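Local coordinates for putative trimethylamine methyltransferase (PDB 4YYC), which probably catalyses methyl-group transfer and belongs to the trimethylamine methyltransferase family, at residues A[114-118]-A[129-133]; A[143-149]-A[399-404]. One frame throughout, in Å; residues are numbered along the deposited sequence.

Contact 1 (114-118 with 129-133) closes along the chain before contact 2 (143-149 with 399-404) opens, so the two come in series. Their centres lie about 31 Å apart on opposite sides of the chain's centre, and their nearest atoms are about 19 Å apart. Contact 1 is local, pairing strands 116-119 and 128-131 in a hairpin packed on strands 240-245 and 313-322 of the large sheet. Contact 2 is long-range: strand 145-147 meets strand 401-403 in a separate four-stranded sheet, across 249 intervening residues. The hairpin thus lies early in the sequence, whereas contact 2 ties that early part to the stretch leading into helix 404-420.

Contact 1 of 2, residues A[114-118]-A[129-133]; sequences PKDFT and QIGGK
Ile130 and Phe117 are paired across an antiparallel beta hairpin, strand 116-119 turning back as strand 128-131, and they bury more surface in the contact than any other residues of the two segments. They form its hydrogen-bonded pair. The amide of Phe117 donates to Ile130 O at 3.0 Å, and Ile130 N returns a straighter bond to Phe117 O at 2.8 Å, with 167° at the hydrogen. Their side chains lie side by side on the same face of the hairpin. Phe117 holds CG between its backbone N and carbonyl carbon (chi1 64°), which lays the ring alongside Ile130 and presents one face to it. Ile130 CB sits over that face, offset toward the rim, in a CH-pi contact 4.0 Å from the ring centroid, while its methyl CG2 reaches Phe117 CZ at 3.5 Å. A branched aliphatic suits this place because CB and CG2 together can cover a flat ring. Leu241 and Leu314 touch both side chains, so this oily face of the hairpin packs against strands 240-245 and 313-322 of the large sheet.

Asp116, with the next largest share, is exposed and meets the other strand through its backbone and CB, not its carboxylate. Its CA makes a CA-H...O contact of 3.1 Å with Ile130 O, the acceptor that also takes the Phe117 amide. Opposite it, Gly131 has backbone angles that call for glycine, and a CB there would clash with Lys115 O and Asp116 CB. A water bridges the two segments, donating to Lys115 O and accepting from Gly132 N. Within its own segment, Gln129 folds back so that NE2 bonds Gly131 O at 2.8 Å, approaching from above the carbonyl plane.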
loop_
_atom_site.group_PDB
_atom_site.type_symbol
_atom_site.label_atom_id
_atom_site.label_comp_id
_atom_site.label_asym_id
_atom_site.label_seq_id
_atom_site.Cartn_x
_atom_site.Cartn_y
_atom_site.Cartn_z
ATOM N N PRO A 114 -16.529 -24.863 9.257
ATOM C CA PRO A 114 -15.087 -25.164 9.073
ATOM C C PRO A 114 -14.216 -23.908 9.067
ATOM O O PRO A 114 -14.582 -22.902 8.454
ATOM C CB PRO A 114 -15.063 -25.879 7.707
ATOM C CG PRO A 114 -16.258 -25.286 6.990
ATOM C CD PRO A 114 -17.314 -25.133 8.040
ATOM N N LYS A 115 -13.081 -23.961 9.783
ATOM C CA LYS A 115 -12.125 -22.868 9.760
ATOM C C LYS A 115 -11.497 -22.732 8.409
ATOM O O LYS A 115 -11.093 -21.636 8.045
ATOM C CB LYS A 115 -10.993 -23.097 10.754
ATOM C CG LYS A 115 -11.375 -22.875 12.194
ATOM C CD LYS A 115 -10.103 -22.429 12.957
ATOM C CE LYS A 115 -10.145 -22.622 14.455
ATOM N NZ LYS A 115 -11.488 -22.637 15.089
ATOM N N ASP A 116 -11.358 -23.837 7.687
ATOM C CA ASP A 116 -10.832 -23.827 6.342
ATOM C C ASP A 116 -11.428 -24.973 5.554
ATOM O O ASP A 116 -11.833 -25.977 6.144
ATOM C CB ASP A 116 -9.305 -23.825 6.329
ATOM C CG ASP A 116 -8.728 -24.987 6.997
ATOM O OD1 ASP A 116 -8.509 -24.938 8.222
ATOM O OD2 ASP A 116 -8.556 -26.010 6.328
ATOM N N PHE A 117 -11.453 -24.834 4.238
ATOM C CA PHE A 117 -11.987 -25.845 3.353
ATOM C C PHE A 117 -11.449 -25.664 1.958
ATOM O O PHE A 117 -10.943 -24.572 1.641
ATOM C CB PHE A 117 -13.542 -25.847 3.380
ATOM C CG PHE A 117 -14.162 -24.570 2.856
ATOM C CD1 PHE A 117 -14.403 -23.506 3.697
ATOM C CD2 PHE A 117 -14.491 -24.430 1.521
ATOM C CE1 PHE A 117 -14.926 -22.321 3.211
ATOM C CE2 PHE A 117 -15.007 -23.256 1.045
ATOM C CZ PHE A 117 -15.222 -22.198 1.889
ATOM N N THR A 118 -11.578 -26.694 1.122
ATOM C CA THR A 118 -11.154 -26.600 -0.265
ATOM C C THR A 118 -12.297 -26.122 -1.159
ATOM O O THR A 118 -13.426 -26.636 -1.083
ATOM C CB THR A 118 -10.676 -27.978 -0.755
ATOM O OG1 THR A 118 -9.629 -28.447 0.111
ATOM C CG2 THR A 118 -10.175 -27.881 -2.173
ATOM N N GLN A 129 -7.451 -23.369 -1.425
ATOM C CA GLN A 129 -7.790 -23.398 -0.022
ATOM C C GLN A 129 -8.465 -22.108 0.355
ATOM O O GLN A 129 -7.914 -21.049 0.088
ATOM C CB GLN A 129 -6.560 -23.620 0.887
ATOM C CG GLN A 129 -6.919 -23.606 2.375
ATOM C CD GLN A 129 -5.736 -23.881 3.274
ATOM O OE1 GLN A 129 -5.157 -24.968 3.159
ATOM N NE2 GLN A 129 -5.373 -22.940 4.212
ATOM N N ILE A 130 -9.555 -22.214 1.122
ATOM C CA ILE A 130 -10.221 -21.045 1.687
ATOM C C ILE A 130 -10.075 -21.109 3.200
ATOM O O ILE A 130 -10.598 -22.010 3.832
ATOM C CB ILE A 130 -11.710 -21.007 1.272
ATOM C CG1 ILE A 130 -11.832 -20.681 -0.235
ATOM C CG2 ILE A 130 -12.479 -19.951 2.037
ATOM C CD1 ILE A 130 -11.408 -19.284 -0.663
ATOM N N GLY A 131 -9.295 -20.173 3.766
ATOM C CA GLY A 131 -9.042 -20.139 5.196
ATOM C C GLY A 131 -7.579 -20.264 5.546
ATOM O O GLY A 131 -6.714 -20.533 4.691
ATOM N N GLY A 132 -7.296 -20.031 6.817
ATOM C CA GLY A 132 -5.948 -20.140 7.346
ATOM C C GLY A 132 -4.983 -19.166 6.734
ATOM O O GLY A 132 -5.314 -17.994 6.557
ATOM N N LYS A 133 -3.826 -19.682 6.324
ATOM C CA LYS A 133 -2.778 -18.842 5.706
ATOM C C LYS A 133 -2.946 -18.598 4.219
ATOM O O LYS A 133 -2.130 -17.944 3.620
ATOM C CB LYS A 133 -1.369 -19.435 5.990
ATOM C CG LYS A 133 -1.011 -19.540 7.468
ATOM C CD LYS A 133 -0.932 -18.173 8.114
ATOM C CE LYS A 133 -0.488 -18.290 9.550
ATOM N NZ LYS A 133 0.026 -17.019 10.083
HETATM O O HOH W 1 -9.632 -19.419 8.381
#

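Contact 2 of 2, residues A[143-149]-A[399-404]; sequences PPFVRDL and GLVSSY
Pro143 sets its ring against Ser402, with CG 3.2 Å from Ser402 OG; that hydroxyl bonds Val181 O. An unknown ligand lies about 6 Å from the Pro143 side chain. Pro144 adds a looser apolar touch to Leu400, and its backbone N carries no hydrogen to satisfy. At Phe145, Leu400 O serves twice: it accepts from Phe145 N at 3.2 Å and lies in the plane of the ring, at its edge, 3.5 Å from Phe145 CD2. Tyr155 stacks on this ring. From here strand 145-147 runs parallel to strand 401-403, at 29°, as the central pair of a four-stranded mixed sheet. Ser402 N bonds Phe145 O at 3.0 Å, and Arg147 N bonds Ser402 O at 3.1 Å. Val146 lies on the face it shares with Ser402, away from Phe145 and Arg147, and packs its branched side chain on helix 158-170. Arg147 lays CG on Val401 CG1 (3.8 Å) and then bends at chi2 (-83°), carrying its guanidinium away to Gly151 O; it also packs on Phe470 of the second subunit. Arg147 O meets the edge of the Tyr404 ring in plane. Asp148 turns to Arg154 in a salt bridge, while Leu149 crosses Tyr404 at about a right angle, Leu149 CD2 3.6 Å from Tyr404 CB. Tyr404 OH bonds Asp160 and Asn163; an alanine here is likely to open a gap beside Leu149 and cost both that partner.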
loop_
_atom_site.group_PDB
_atom_site.type_symbol
_atom_site.label_atom_id
_atom_site.label_comp_id
_atom_site.label_asym_id
_atom_site.label_seq_id
_atom_site.Cartn_x
_atom_site.Cartn_y
_atom_site.Cartn_z
ATOM N N PRO A 143 -20.422 -5.112 -11.876
ATOM C CA PRO A 143 -20.719 -3.931 -12.700
ATOM C C PRO A 143 -21.664 -4.159 -13.889
ATOM O O PRO A 143 -21.513 -5.097 -14.653
ATOM C CB PRO A 143 -19.334 -3.546 -13.232
ATOM C CG PRO A 143 -18.441 -3.920 -12.108
ATOM C CD PRO A 143 -18.980 -5.217 -11.611
ATOM N N PRO A 144 -22.574 -3.213 -14.122
ATOM C CA PRO A 144 -23.419 -3.291 -15.307
ATOM C C PRO A 144 -22.815 -2.641 -16.530
ATOM O O PRO A 144 -23.326 -2.820 -17.625
ATOM C CB PRO A 144 -24.673 -2.537 -14.874
ATOM C CG PRO A 144 -24.233 -1.595 -13.845
ATOM C CD PRO A 144 -23.134 -2.300 -13.110
ATOM N N PHE A 145 -21.754 -1.862 -16.325
ATOM C CA PHE A 145 -21.043 -1.218 -17.422
ATOM C C PHE A 145 -19.659 -1.787 -17.580
ATOM O O PHE A 145 -19.050 -2.275 -16.628
ATOM C CB PHE A 145 -20.888 0.298 -17.176
ATOM C CG PHE A 145 -22.187 1.052 -17.118
ATOM C CD1 PHE A 145 -22.843 1.428 -18.287
ATOM C CD2 PHE A 145 -22.761 1.339 -15.900
ATOM C CE1 PHE A 145 -24.053 2.135 -18.205
ATOM C CE2 PHE A 145 -23.966 2.030 -15.816
ATOM C CZ PHE A 145 -24.604 2.416 -16.968
ATOM N N VAL A 146 -19.155 -1.691 -18.806
ATOM C CA VAL A 146 -17.730 -1.898 -19.064
ATOM C C VAL A 146 -17.099 -0.636 -19.602
ATOM O O VAL A 146 -17.798 0.228 -20.178
ATOM C CB VAL A 146 -17.433 -3.066 -20.039
ATOM C CG1 VAL A 146 -17.921 -4.366 -19.419
ATOM C CG2 VAL A 146 -18.055 -2.828 -21.412
ATOM N N ARG A 147 -15.781 -0.523 -19.412
ATOM C CA ARG A 147 -14.976 0.343 -20.238
ATOM C C ARG A 147 -14.245 -0.533 -21.203
ATOM O O ARG A 147 -13.378 -1.309 -20.767
ATOM C CB ARG A 147 -13.988 1.116 -19.384
ATOM C CG ARG A 147 -14.551 2.375 -18.901
ATOM C CD ARG A 147 -14.465 3.517 -19.909
ATOM N NE ARG A 147 -14.828 4.710 -19.226
ATOM C CZ ARG A 147 -14.996 5.878 -19.789
ATOM N NH1 ARG A 147 -14.883 6.047 -21.106
ATOM N NH2 ARG A 147 -15.325 6.881 -19.018
ATOM N N ASP A 148 -14.659 -0.488 -22.470
ATOM C CA ASP A 148 -14.179 -1.478 -23.434
ATOM C C ASP A 148 -12.782 -1.109 -23.949
ATOM O O ASP A 148 -12.238 -0.081 -23.587
ATOM C CB ASP A 148 -15.202 -1.783 -24.517
ATOM C CG ASP A 148 -15.413 -0.665 -25.520
ATOM O OD1 ASP A 148 -14.559 0.222 -25.650
ATOM O OD2 ASP A 148 -16.505 -0.706 -26.180
ATOM N N LEU A 149 -12.228 -1.973 -24.799
ATOM C CA LEU A 149 -10.881 -1.770 -25.303
ATOM C C LEU A 149 -10.802 -0.635 -26.313
ATOM O O LEU A 149 -9.709 -0.222 -26.684
ATOM C CB LEU A 149 -10.323 -3.088 -25.849
ATOM C CG LEU A 149 -9.894 -4.102 -24.762
ATOM C CD1 LEU A 149 -9.580 -5.443 -25.346
ATOM C CD2 LEU A 149 -8.709 -3.666 -23.948
ATOM N N GLY A 399 -17.574 0.548 -8.509
ATOM C CA GLY A 399 -18.286 -0.703 -8.696
ATOM C C GLY A 399 -19.242 -0.703 -9.857
ATOM O O GLY A 399 -19.864 -1.718 -10.119
ATOM N N LEU A 400 -19.391 0.419 -10.559
ATOM C CA LEU A 400 -20.283 0.482 -11.712
ATOM C C LEU A 400 -19.658 0.001 -12.972
ATOM O O LEU A 400 -20.374 -0.294 -13.939
ATOM C CB LEU A 400 -20.806 1.912 -11.929
ATOM C CG LEU A 400 -21.849 2.405 -10.971
ATOM C CD1 LEU A 400 -22.145 3.871 -11.202
ATOM C CD2 LEU A 400 -23.128 1.592 -11.109
ATOM N N VAL A 401 -18.316 -0.062 -13.001
ATOM C CA VAL A 401 -17.597 -0.430 -14.215
ATOM C C VAL A 401 -16.618 -1.573 -14.016
ATOM O O VAL A 401 -15.863 -1.565 -13.044
ATOM C CB VAL A 401 -16.837 0.812 -14.746
ATOM C CG1 VAL A 401 -15.859 0.466 -15.848
ATOM C CG2 VAL A 401 -17.849 1.850 -15.235
ATOM N N SER A 402 -16.629 -2.528 -14.958
ATOM C CA SER A 402 -15.554 -3.526 -15.154
ATOM C C SER A 402 -14.707 -3.011 -16.285
ATOM O O SER A 402 -15.208 -2.804 -17.403
ATOM C CB SER A 402 -16.098 -4.920 -15.488
ATOM O OG SER A 402 -16.787 -5.411 -14.341
ATOM N N SER A 403 -13.445 -2.682 -15.990
ATOM C CA SER A 403 -12.523 -2.081 -16.983
ATOM C C SER A 403 -11.477 -3.063 -17.454
ATOM O O SER A 403 -10.780 -3.639 -16.645
ATOM C CB SER A 403 -11.861 -0.870 -16.372
ATOM O OG SER A 403 -10.736 -0.451 -17.129
ATOM N N TYR A 404 -11.356 -3.261 -18.768
ATOM C CA TYR A 404 -10.350 -4.158 -19.282
ATOM C C TYR A 404 -8.951 -3.636 -18.902
ATOM O O TYR A 404 -8.097 -4.418 -18.474
ATOM C CB TYR A 404 -10.451 -4.239 -20.806
ATOM C CG TYR A 404 -11.634 -5.035 -21.340
ATOM C CD1 TYR A 404 -12.875 -4.488 -21.484
ATOM C CD2 TYR A 404 -11.451 -6.294 -21.796
ATOM C CE1 TYR A 404 -13.942 -5.199 -22.011
ATOM C CE2 TYR A 404 -12.491 -7.005 -22.390
ATOM C CZ TYR A 404 -13.749 -6.454 -22.445
ATOM O OH TYR A 404 -14.809 -7.183 -22.993
#